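Local coordinates for protein isocitrate dehydrogenase [NAD] subunit 2 (Saccharomyces cerevisiae, PDB 3BLX) that catalyses the NAD+-dependent oxidative decarboxylation of isocitrate to 2-oxoglutarate in the citric acid cycle, within an octamer of two kinds of subunit, and also binds mitochondrial mRNA leaders, at residues G180-V184 and P212-L216; D130-I134 and Y175-R181; Q5-G9 and R170-Y175; T106-F110 and K273-F277; D291-P295 and T334-A338. All blocks are in the same frame, centred on the assembly; numbering follows the deposited sequence.

Contact 1 (G180-V184 and P212-L216); sequences GRPRV and PDLTL
Two parallel strands begin side by side, the two strands of a beta-alpha-beta crossover: strand 183-188 leads through helix 195-208 into strand 215-220. Before them Gly180 (phi/psi 66/58) ends helix 162-178 as C-prime of a Schellman motif, and Pro182 turns the chain into the sheet. In register, Arg183 faces Thr215 (CA-CA 4.6 Å) and Val184 faces Leu216 (5.1 Å). Thr215 N donates to Pro182 O and Val184 N to Thr215 O, each 2.9 Å; Arg183 CA adds a CA-H...O contact of 3.2 Å to Thr215 O. Arg183 (chi1 m) and Thr215 (m) share one face; the arginine's end swings away to salt bridges with Asp237 and Glu217. On the other face Val184, with chi1 near -20° between wells, sets CG2 3.6 Å from CD1 of Leu216 (tp) and CG1 4.3 Å from CG of Leu214, whose chi1 of -94° brings CD1 to 3.3 Å from Arg181 O. Phe173 and Ala176 of helix 162-178 pack on Val184. Asp213 (p) pairs with Arg177 of the same helix. Backbone bonds thus set the pairing and apolar branches seal the helix-facing side, while the charged groups find their partners outside the two segments.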
# COMPACT_ATOMS: atom_id res chain seq x y z
N GLY B 180 -7.34 64.00 5.27
CA GLY B 180 -6.33 64.88 4.68
C GLY B 180 -5.05 64.24 4.18
O GLY B 180 -3.95 64.58 4.59
N ARG B 181 -5.17 63.29 3.26
CA ARG B 181 -3.99 62.72 2.65
C ARG B 181 -4.10 62.83 1.13
O ARG B 181 -5.15 62.54 0.53
CB ARG B 181 -3.80 61.27 3.09
CG ARG B 181 -2.97 61.09 4.36
CD ARG B 181 -3.39 59.82 5.10
NE ARG B 181 -2.27 59.01 5.57
CZ ARG B 181 -2.02 58.75 6.85
NH1 ARG B 181 -2.82 59.25 7.78
NH2 ARG B 181 -0.99 58.00 7.20
N PRO B 182 -3.01 63.27 0.51
CA PRO B 182 -2.92 63.53 -0.93
C PRO B 182 -3.04 62.25 -1.77
O PRO B 182 -3.85 62.25 -2.71
CB PRO B 182 -1.53 64.16 -1.10
CG PRO B 182 -0.94 64.29 0.26
CD PRO B 182 -1.72 63.44 1.20
N ARG B 183 -2.28 61.19 -1.45
CA ARG B 183 -2.16 60.00 -2.31
C ARG B 183 -2.96 58.81 -1.85
O ARG B 183 -2.97 58.49 -0.68
CB ARG B 183 -0.71 59.52 -2.41
CG ARG B 183 0.33 60.59 -2.44
CD ARG B 183 1.52 60.11 -1.66
NE ARG B 183 2.30 59.09 -2.36
CZ ARG B 183 3.25 58.35 -1.78
NH1 ARG B 183 3.52 58.51 -0.50
NH2 ARG B 183 3.93 57.46 -2.49
N VAL B 184 -3.64 58.15 -2.79
CA VAL B 184 -4.07 56.78 -2.53
C VAL B 184 -3.28 55.86 -3.43
O VAL B 184 -3.18 56.07 -4.63
CB VAL B 184 -5.59 56.56 -2.66
CG1 VAL B 184 -6.35 57.88 -2.55
CG2 VAL B 184 -5.91 55.84 -3.92
N PRO B 212 -10.33 64.56 -8.05
CA PRO B 212 -9.22 65.31 -8.65
C PRO B 212 -8.28 65.83 -7.58
O PRO B 212 -7.11 66.03 -7.88
CB PRO B 212 -9.92 66.48 -9.35
CG PRO B 212 -11.39 66.09 -9.39
CD PRO B 212 -11.61 65.27 -8.17
N ASP B 213 -8.79 66.03 -6.37
CA ASP B 213 -7.97 66.47 -5.23
C ASP B 213 -7.02 65.40 -4.74
O ASP B 213 -6.13 65.66 -3.92
CB ASP B 213 -8.83 66.95 -4.05
CG ASP B 213 -9.97 65.99 -3.71
OD1 ASP B 213 -10.77 65.60 -4.61
OD2 ASP B 213 -10.09 65.67 -2.50
N LEU B 214 -7.21 64.19 -5.23
CA LEU B 214 -6.40 63.07 -4.79
C LEU B 214 -5.52 62.52 -5.90
O LEU B 214 -5.95 62.43 -7.06
CB LEU B 214 -7.32 61.99 -4.26
CG LEU B 214 -7.59 61.99 -2.75
CD1 LEU B 214 -7.05 63.21 -2.08
CD2 LEU B 214 -9.05 61.85 -2.51
N THR B 215 -4.29 62.19 -5.56
CA THR B 215 -3.35 61.56 -6.49
C THR B 215 -3.39 60.04 -6.36
O THR B 215 -3.16 59.48 -5.29
CB THR B 215 -1.92 62.03 -6.21
OG1 THR B 215 -1.90 63.45 -6.07
CG2 THR B 215 -0.98 61.61 -7.34
N LEU B 216 -3.69 59.36 -7.46
CA LEU B 216 -3.63 57.90 -7.51
C LEU B 216 -2.28 57.39 -8.00
O LEU B 216 -1.89 57.65 -9.13
CB LEU B 216 -4.73 57.36 -8.43
CG LEU B 216 -4.71 55.84 -8.65
CD1 LEU B 216 -4.95 55.18 -7.32
CD2 LEU B 216 -5.75 55.38 -9.66

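Contact 2 (D130-I134 and Y175-R181); sequences DLVLI and YARAIGR
The C-terminal end of helix 162-178 packs on strand 130-136 of the central mixed sheet, a helix-on-sheet layer of the isocitrate/isopropylmalate dehydrogenase fold. The strand is extended, with Val132 and Ile134 pointing at the helix and Leu131 and Leu133 turned to the other face, where helix 244-258 lies. The backbones stay well apart: the nearest CA pairs, Val132-Ala176 and Ile134-Tyr175, are both 9.2 Å, so side chains fill the gap. The helix finishes in a Schellman motif: Gly180 (phi/psi 66/58) is C-prime, with Arg181 N to Ala176 O at 2.9 Å and Gly180 N to Arg177 O at 3.1 Å. This turn sends the Arg181 side chain (chi1 m, chi2 t) back toward the strand. Val132 (t) is the central bump, seated in a hollow lined by Tyr175, Ile179 and Arg181: CG1 lies 3.7 Å from Tyr175 CE1, CG2 4.4 Å from Ile179 CD1, and CG2 also sits over one face of the guanidinium, 3.8 Å from Arg181 CZ. Tyr175 (chi1 t) lies across the tips of both Val132 and Ile134 (chi1 m), with Ile134 CD1 4.1 Å from Tyr175 CD1. At the strand's start Asp130 OD1 and Arg181 NH2 form a long salt bridge of 3.7 Å, while Asp130 O lies near the guanidinium plane, 2.6 Å from Arg181 NH2.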
# COMPACT_ATOMS: atom_id res chain seq x y z
N ASP B 130 3.20 55.94 10.33
CA ASP B 130 1.79 56.29 10.42
C ASP B 130 1.09 55.78 9.15
O ASP B 130 0.89 56.52 8.20
CB ASP B 130 1.61 57.81 10.63
CG ASP B 130 0.17 58.19 10.89
OD1 ASP B 130 -0.71 57.29 10.77
OD2 ASP B 130 -0.09 59.37 11.20
N LEU B 131 0.72 54.51 9.17
CA LEU B 131 0.25 53.84 7.98
C LEU B 131 -1.25 53.64 8.01
O LEU B 131 -1.82 53.41 9.06
CB LEU B 131 0.95 52.49 7.86
CG LEU B 131 2.45 52.67 7.64
CD1 LEU B 131 3.22 51.37 7.84
CD2 LEU B 131 2.68 53.25 6.26
N VAL B 132 -1.88 53.74 6.84
CA VAL B 132 -3.31 53.44 6.73
C VAL B 132 -3.55 52.48 5.56
O VAL B 132 -3.23 52.80 4.42
CB VAL B 132 -4.17 54.72 6.55
CG1 VAL B 132 -5.62 54.37 6.43
CG2 VAL B 132 -3.97 55.64 7.72
N LEU B 133 -4.11 51.30 5.86
CA LEU B 133 -4.43 50.29 4.85
C LEU B 133 -5.92 49.96 4.81
O LEU B 133 -6.50 49.61 5.82
CB LEU B 133 -3.62 49.03 5.09
CG LEU B 133 -3.85 47.88 4.09
CD1 LEU B 133 -3.46 48.31 2.71
CD2 LEU B 133 -3.08 46.63 4.47
N ILE B 134 -6.55 50.08 3.65
CA ILE B 134 -7.93 49.66 3.50
C ILE B 134 -7.93 48.38 2.65
O ILE B 134 -7.38 48.33 1.56
CB ILE B 134 -8.81 50.73 2.83
CG1 ILE B 134 -9.15 51.85 3.81
CG2 ILE B 134 -10.12 50.15 2.41
CD1 ILE B 134 -8.06 52.79 4.05
N TYR B 175 -11.91 58.35 2.19
CA TYR B 175 -11.28 58.27 3.48
C TYR B 175 -9.95 59.02 3.45
O TYR B 175 -9.49 59.53 4.46
CB TYR B 175 -11.07 56.80 3.88
CG TYR B 175 -10.55 56.60 5.29
CD1 TYR B 175 -9.18 56.47 5.54
CD2 TYR B 175 -11.43 56.56 6.37
CE1 TYR B 175 -8.70 56.30 6.84
CE2 TYR B 175 -10.98 56.39 7.66
CZ TYR B 175 -9.61 56.26 7.90
OH TYR B 175 -9.16 56.10 9.20
N ALA B 176 -9.31 59.08 2.29
CA ALA B 176 -8.08 59.83 2.19
C ALA B 176 -8.40 61.33 2.27
O ALA B 176 -7.77 62.09 3.00
CB ALA B 176 -7.37 59.49 0.93
N ARG B 177 -9.41 61.74 1.51
CA ARG B 177 -9.94 63.09 1.59
C ARG B 177 -10.33 63.43 3.03
O ARG B 177 -9.88 64.42 3.58
CB ARG B 177 -11.13 63.22 0.64
CG ARG B 177 -12.03 64.39 0.89
CD ARG B 177 -13.27 64.29 -0.01
NE ARG B 177 -12.91 64.51 -1.40
CZ ARG B 177 -13.73 64.28 -2.42
NH1 ARG B 177 -14.95 63.82 -2.16
NH2 ARG B 177 -13.35 64.52 -3.68
N ALA B 178 -11.14 62.58 3.66
CA ALA B 178 -11.59 62.78 5.04
C ALA B 178 -10.53 62.83 6.17
O ALA B 178 -10.83 63.26 7.27
CB ALA B 178 -12.68 61.76 5.38
N ILE B 179 -9.31 62.39 5.92
CA ILE B 179 -8.28 62.50 6.94
C ILE B 179 -7.12 63.34 6.41
O ILE B 179 -6.04 63.36 7.01
CB ILE B 179 -7.71 61.13 7.38
CG1 ILE B 179 -7.18 60.34 6.18
CG2 ILE B 179 -8.75 60.31 8.10
CD1 ILE B 179 -6.39 59.11 6.59
N GLY B 180 -7.34 64.00 5.27
CA GLY B 180 -6.33 64.88 4.68
C GLY B 180 -5.05 64.24 4.18
O GLY B 180 -3.95 64.58 4.59
N ARG B 181 -5.17 63.29 3.26
CA ARG B 181 -3.99 62.72 2.65
C ARG B 181 -4.10 62.83 1.13
O ARG B 181 -5.15 62.54 0.53
CB ARG B 181 -3.80 61.27 3.09
CG ARG B 181 -2.97 61.09 4.36
CD ARG B 181 -3.39 59.82 5.10
NE ARG B 181 -2.27 59.01 5.57
CZ ARG B 181 -2.02 58.75 6.85
NH1 ARG B 181 -2.82 59.25 7.78
NH2 ARG B 181 -0.99 58.00 7.20

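Contact 3 (Q5-G9 and R170-Y175); sequences QPSIG and RYAFEY
Ile8 buries more surface here than any other residue. Its chi1 and chi2 are both m, and the side chain points at helix 162-178, with CD1 3.7 Å from Arg170 CB, CG2 3.6 Å from Tyr171 CD1 at the ring edge, and CG1 3.3 Å from Glu174 OE1. The irregular segment 5-9 runs against the helix direction: Pro6 CA lies 5.0 Å from Glu174 CA, and Ile8 CA 5.9 Å from Tyr171 CA, one turn earlier. Pro6 (phi/psi -59/128) is extended, and Ser7 and Ile8 then bend with negative psi, so the chain folds round Glu174. This is an N-terminal arm strapped over a helix that itself lies on the central sheet, where Tyr171 and Tyr175 (both chi1 t) touch Val113 of strand 109-117. Glu174 (chi1 m) points into the arm; its OE2 accepts a weak hydrogen bond from Ser7 N at 3.5 Å and is 3.6 Å from Ser7 CB. Pro6 rests its ring on the helix backbone, CG 3.8 Å from Glu174 O, with CB 4.1 Å from Tyr171 CE1 and CG 4.4 Å from Tyr175 CD2. Arg170 offers Ile8 the base of its side chain, while its guanidinium turns off to salt bridges with Glu166 and Glu210.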
# COMPACT_ATOMS: atom_id res chain seq x y z
N GLN B 5 -16.36 63.89 6.32
CA GLN B 5 -16.68 62.46 6.54
C GLN B 5 -17.07 61.68 5.26
O GLN B 5 -17.76 62.22 4.40
CB GLN B 5 -17.78 62.34 7.61
CG GLN B 5 -17.72 61.04 8.42
CD GLN B 5 -16.29 60.69 8.90
OE1 GLN B 5 -15.46 61.56 9.20
NE2 GLN B 5 -16.02 59.39 8.97
N PRO B 6 -16.61 60.41 5.14
CA PRO B 6 -16.89 59.60 3.94
C PRO B 6 -18.38 59.40 3.66
O PRO B 6 -19.11 58.96 4.55
CB PRO B 6 -16.25 58.25 4.27
CG PRO B 6 -15.16 58.57 5.24
CD PRO B 6 -15.68 59.71 6.06
N SER B 7 -18.81 59.71 2.44
CA SER B 7 -20.20 59.53 2.02
C SER B 7 -20.57 58.04 1.86
O SER B 7 -21.75 57.68 1.92
CB SER B 7 -20.46 60.27 0.71
OG SER B 7 -21.80 60.09 0.28
N ILE B 8 -19.55 57.20 1.68
CA ILE B 8 -19.74 55.77 1.42
C ILE B 8 -20.45 55.00 2.53
O ILE B 8 -21.51 54.41 2.31
CB ILE B 8 -18.40 55.08 1.15
CG1 ILE B 8 -17.87 55.46 -0.23
CG2 ILE B 8 -18.58 53.59 1.17
CD1 ILE B 8 -18.71 54.94 -1.36
N GLY B 9 -19.86 54.96 3.71
CA GLY B 9 -20.52 54.31 4.82
C GLY B 9 -21.00 55.29 5.87
O GLY B 9 -20.80 55.06 7.06
N ARG B 170 -13.64 53.37 -3.89
CA ARG B 170 -14.34 54.62 -3.55
C ARG B 170 -14.05 55.00 -2.11
O ARG B 170 -13.62 56.11 -1.83
CB ARG B 170 -15.87 54.54 -3.73
CG ARG B 170 -16.33 54.78 -5.13
CD ARG B 170 -17.71 55.38 -5.16
NE ARG B 170 -17.80 56.30 -6.28
CZ ARG B 170 -18.12 55.93 -7.51
NH1 ARG B 170 -18.40 54.65 -7.75
NH2 ARG B 170 -18.16 56.82 -8.48
N TYR B 171 -14.28 54.06 -1.20
CA TYR B 171 -14.11 54.32 0.20
C TYR B 171 -12.70 54.76 0.50
O TYR B 171 -12.49 55.58 1.37
CB TYR B 171 -14.47 53.11 1.06
CG TYR B 171 -14.45 53.42 2.53
CD1 TYR B 171 -15.59 53.90 3.17
CD2 TYR B 171 -13.29 53.27 3.28
CE1 TYR B 171 -15.58 54.21 4.51
CE2 TYR B 171 -13.27 53.59 4.63
CZ TYR B 171 -14.41 54.06 5.23
OH TYR B 171 -14.39 54.37 6.57
N ALA B 172 -11.73 54.23 -0.24
CA ALA B 172 -10.33 54.57 0.04
C ALA B 172 -10.07 55.99 -0.31
O ALA B 172 -9.32 56.67 0.37
CB ALA B 172 -9.38 53.67 -0.71
N PHE B 173 -10.67 56.44 -1.41
CA PHE B 173 -10.56 57.83 -1.82
C PHE B 173 -11.21 58.77 -0.78
O PHE B 173 -10.55 59.63 -0.23
CB PHE B 173 -11.18 58.03 -3.21
CG PHE B 173 -10.26 57.64 -4.34
CD1 PHE B 173 -10.63 56.67 -5.27
CD2 PHE B 173 -9.02 58.24 -4.48
CE1 PHE B 173 -9.78 56.32 -6.31
CE2 PHE B 173 -8.17 57.89 -5.52
CZ PHE B 173 -8.55 56.92 -6.44
N GLU B 174 -12.50 58.56 -0.51
CA GLU B 174 -13.27 59.35 0.45
C GLU B 174 -12.71 59.35 1.87
O GLU B 174 -12.97 60.25 2.66
CB GLU B 174 -14.73 58.89 0.46
CG GLU B 174 -15.37 58.96 -0.90
CD GLU B 174 -16.80 59.42 -0.86
OE1 GLU B 174 -17.67 58.62 -1.26
OE2 GLU B 174 -17.06 60.57 -0.42
N TYR B 175 -11.91 58.35 2.19
CA TYR B 175 -11.28 58.27 3.48
C TYR B 175 -9.95 59.02 3.45
O TYR B 175 -9.49 59.53 4.46
CB TYR B 175 -11.07 56.80 3.88
CG TYR B 175 -10.55 56.60 5.29
CD1 TYR B 175 -9.18 56.47 5.54
CD2 TYR B 175 -11.43 56.56 6.37
CE1 TYR B 175 -8.70 56.30 6.84
CE2 TYR B 175 -10.98 56.39 7.66
CZ TYR B 175 -9.61 56.26 7.90
OH TYR B 175 -9.16 56.10 9.20

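Contact 4 (T106-F110 and K273-F277); sequences TFGLF and KISIF
Phe107 (chi1 m) lays its side chain against Ile274 and Ile276: its CB is 4.2 Å from Ile274 CB and its CD1 3.9 Å from Ile276 CD1. It sits at the end of helix 99-107, where Gly108 (phi/psi 67/36) forms a Schellman motif and turns the chain directly into strand 109-117 of the central mixed sheet. The partner segment enters strand 275-279 of the same sheet; strand 266-271 lies between the two strands, so no hydrogen bond joins these segments; apolar side chains pack on each other and on backbone carbonyls. The nearest CA pairs are Phe107-Ile274 at 6.3 Å and Leu109-Ser275 at 7.0 Å. Ile274 and Ile276 both point at the helix end, while Ser275 between them turns to the other face, toward His308 of helix 296-309. Ile276 (mt) sets its CD1 over the junction of Phe107 and Leu109, 4.2 Å from Leu109 CD1; Ile77 of helix 71-80 packs on both Phe107 and Ile274. The side chain of Leu109 lies about 4 Å from that of Arg104, a substrate-binding residue by similarity, so this buried cluster borders the probable isocitrate site. Leu109 (mt) finally rests CD2 3.7 Å from Ile274 O.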
# COMPACT_ATOMS: atom_id res chain seq x y z
N THR B 106 -23.46 39.18 7.33
CA THR B 106 -24.80 39.60 7.74
C THR B 106 -25.00 41.13 7.76
O THR B 106 -26.08 41.60 7.43
CB THR B 106 -25.27 38.98 9.09
OG1 THR B 106 -24.91 39.82 10.18
CG2 THR B 106 -24.69 37.58 9.31
N PHE B 107 -23.96 41.89 8.10
CA PHE B 107 -24.08 43.36 8.18
C PHE B 107 -23.59 44.13 6.97
O PHE B 107 -23.57 45.36 7.00
CB PHE B 107 -23.39 43.89 9.44
CG PHE B 107 -23.96 43.33 10.69
CD1 PHE B 107 -23.19 42.56 11.53
CD2 PHE B 107 -25.29 43.54 11.01
CE1 PHE B 107 -23.73 42.00 12.68
CE2 PHE B 107 -25.84 43.00 12.16
CZ PHE B 107 -25.05 42.23 13.00
N GLY B 108 -23.21 43.41 5.92
CA GLY B 108 -22.78 44.01 4.68
C GLY B 108 -21.49 44.79 4.80
O GLY B 108 -21.34 45.84 4.15
N LEU B 109 -20.57 44.29 5.63
CA LEU B 109 -19.27 44.94 5.82
C LEU B 109 -18.31 44.62 4.69
O LEU B 109 -17.95 43.47 4.50
CB LEU B 109 -18.66 44.52 7.16
CG LEU B 109 -19.61 44.57 8.35
CD1 LEU B 109 -18.88 44.14 9.60
CD2 LEU B 109 -20.22 45.96 8.52
N PHE B 110 -17.88 45.63 3.95
CA PHE B 110 -17.11 45.38 2.76
C PHE B 110 -15.67 45.89 2.88
O PHE B 110 -14.78 45.41 2.18
CB PHE B 110 -17.81 45.98 1.53
CG PHE B 110 -17.99 47.46 1.60
CD1 PHE B 110 -16.96 48.31 1.23
CD2 PHE B 110 -19.17 48.00 2.08
CE1 PHE B 110 -17.12 49.69 1.33
CE2 PHE B 110 -19.34 49.38 2.16
CZ PHE B 110 -18.31 50.22 1.79
N LYS B 273 -24.37 50.70 5.74
CA LYS B 273 -25.03 51.43 6.82
C LYS B 273 -24.42 51.11 8.19
O LYS B 273 -24.13 52.01 8.97
CB LYS B 273 -26.54 51.18 6.80
CG LYS B 273 -26.93 49.72 6.61
CD LYS B 273 -28.41 49.50 6.91
CE LYS B 273 -28.75 48.01 6.98
NZ LYS B 273 -30.11 47.77 7.51
N ILE B 274 -24.23 49.82 8.48
CA ILE B 274 -23.63 49.41 9.76
C ILE B 274 -22.11 49.48 9.70
O ILE B 274 -21.52 49.37 8.63
CB ILE B 274 -24.05 47.96 10.17
CG1 ILE B 274 -25.57 47.78 10.19
CG2 ILE B 274 -23.50 47.61 11.53
CD1 ILE B 274 -26.12 47.12 8.93
N SER B 275 -21.47 49.68 10.86
CA SER B 275 -20.01 49.66 10.96
C SER B 275 -19.58 49.19 12.33
O SER B 275 -20.01 49.71 13.34
CB SER B 275 -19.42 51.05 10.69
OG SER B 275 -19.49 51.39 9.32
N ILE B 276 -18.70 48.21 12.36
CA ILE B 276 -18.28 47.60 13.61
C ILE B 276 -16.82 47.91 13.84
O ILE B 276 -16.04 47.92 12.90
CB ILE B 276 -18.50 46.10 13.55
CG1 ILE B 276 -19.99 45.83 13.36
CG2 ILE B 276 -17.96 45.44 14.79
CD1 ILE B 276 -20.38 44.38 13.50
N PHE B 277 -16.44 48.19 15.09
CA PHE B 277 -15.10 48.63 15.41
C PHE B 277 -14.55 47.74 16.47
O PHE B 277 -15.23 47.44 17.43
CB PHE B 277 -15.14 50.08 15.91
CG PHE B 277 -15.64 51.04 14.89
CD1 PHE B 277 -14.76 51.84 14.16
CD2 PHE B 277 -17.00 51.13 14.61
CE1 PHE B 277 -15.23 52.73 13.19
CE2 PHE B 277 -17.49 52.03 13.63
CZ PHE B 277 -16.60 52.83 12.93

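Contact 5 (D291-P295 and T334-A338); sequences DKANP and TGDLA
Neither segment is regular helix or strand. Asp291 has positive phi (65/30), after which Ala293 and Asn294 are extended and lead up to helix 296-309; on the other side Thr334 is fully extended (-169/173) and Gly335 and Asp336 (-50/-31 and -71/-37) make a turn closed by Leu337 N to Thr334 O at 2.9 Å. The motif is a helix N-terminal cap joined to a neighbouring loop: the side chain of Asn294 caps a backbone nitrogen at the start of the helix, and its OD1 also hydrogen-bonds Thr296. The loops approach with Asn294 CA 6.5 Å from Thr334 CA and Lys292 CA 6.7 Å from Gly335 CA. In relatives of this family the loop just before this helix borders the adenine end of the coenzyme site, so a similar position is likely here; this structure is the apo form. Asn294 (chi1 t, chi2 -11°) points at the second loop and is the residue most covered by it. Thr334 faces back, its CG2 3.1 Å from Lys292 O and 3.9 Å from Ala293 O, with OG1 3.7 Å from Asn294 CG. Leu337 CD1 comes within 4.0 Å of Asn294 ND2. Asp336 (chi1 p) completes the join: Asn294 ND2 donates to Asp336 OD2 at 2.8 Å, nearly straight at 170°.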
# COMPACT_ATOMS: atom_id res chain seq x y z
N ASP B 291 -6.39 41.29 35.77
CA ASP B 291 -6.30 42.75 35.61
C ASP B 291 -5.04 43.23 34.87
O ASP B 291 -4.56 44.34 35.10
CB ASP B 291 -6.38 43.43 36.97
CG ASP B 291 -7.16 44.74 36.91
OD1 ASP B 291 -6.58 45.79 37.26
OD2 ASP B 291 -8.35 44.71 36.52
N LYS B 292 -4.51 42.42 33.96
CA LYS B 292 -3.29 42.79 33.26
C LYS B 292 -3.57 43.25 31.83
O LYS B 292 -2.65 43.65 31.12
CB LYS B 292 -2.30 41.63 33.28
CG LYS B 292 -1.91 41.12 34.66
CD LYS B 292 -0.68 40.21 34.57
CE LYS B 292 -0.52 39.30 35.79
NZ LYS B 292 0.57 38.28 35.60
N ALA B 293 -4.84 43.22 31.41
CA ALA B 293 -5.22 43.50 30.02
C ALA B 293 -4.84 44.91 29.59
O ALA B 293 -4.72 45.79 30.42
CB ALA B 293 -6.71 43.29 29.82
N ASN B 294 -4.68 45.12 28.29
CA ASN B 294 -4.37 46.44 27.77
C ASN B 294 -5.45 46.99 26.84
O ASN B 294 -5.57 46.56 25.70
CB ASN B 294 -3.01 46.42 27.07
CG ASN B 294 -2.58 47.80 26.61
OD1 ASN B 294 -3.36 48.75 26.63
ND2 ASN B 294 -1.33 47.92 26.19
N PRO B 295 -6.22 47.97 27.33
CA PRO B 295 -7.41 48.53 26.67
C PRO B 295 -7.11 49.54 25.57
O PRO B 295 -8.06 50.09 24.97
CB PRO B 295 -8.12 49.26 27.81
CG PRO B 295 -7.27 49.12 29.00
CD PRO B 295 -5.94 48.65 28.59
N THR B 334 1.65 48.72 30.46
CA THR B 334 1.15 47.47 31.00
C THR B 334 2.19 46.39 30.72
O THR B 334 3.15 46.63 30.03
CB THR B 334 -0.17 47.04 30.34
OG1 THR B 334 -0.90 48.19 29.92
CG2 THR B 334 -1.00 46.24 31.33
N GLY B 335 1.98 45.19 31.25
CA GLY B 335 2.96 44.12 31.15
C GLY B 335 3.49 43.85 29.75
O GLY B 335 4.65 43.43 29.58
N ASP B 336 2.65 44.08 28.76
CA ASP B 336 2.99 43.83 27.36
C ASP B 336 4.02 44.84 26.82
O ASP B 336 4.90 44.48 26.03
CB ASP B 336 1.73 43.81 26.49
CG ASP B 336 0.75 44.95 26.84
OD1 ASP B 336 0.16 44.93 27.94
OD2 ASP B 336 0.56 45.85 25.99
N LEU B 337 3.89 46.09 27.26
CA LEU B 337 4.78 47.16 26.85
C LEU B 337 5.92 47.39 27.85
O LEU B 337 6.37 48.53 28.06
CB LEU B 337 4.00 48.47 26.69
CG LEU B 337 2.72 48.43 25.86
CD1 LEU B 337 2.12 49.82 25.79
CD2 LEU B 337 2.99 47.86 24.47
N ALA B 338 6.40 46.30 28.47
CA ALA B 338 7.39 46.39 29.55
C ALA B 338 7.04 47.52 30.52
O ALA B 338 7.85 48.41 30.78
CB ALA B 338 8.79 46.56 29.00

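From the N terminus, contact 3 opens first, and its loop closes when the chain returns on helix 162-178. Before that, contacts 4 and 2 have opened on strands 109-117 and 130-136, so both cross contact 3. Contact 2 closes at the end of that same helix, and contact 1 starts on the residues it shares, Gly180 and Arg181, closing at 212-216; both nest within the long loop of contact 4, which ends at 273-277. Contacts 1, 2 and 4 reach one sheet, and contact 3 touches contact 4 through Ile8 and Phe110. Contact 5 follows in series, joining C-terminal loops with its centre about 29 Å from that of contact 4.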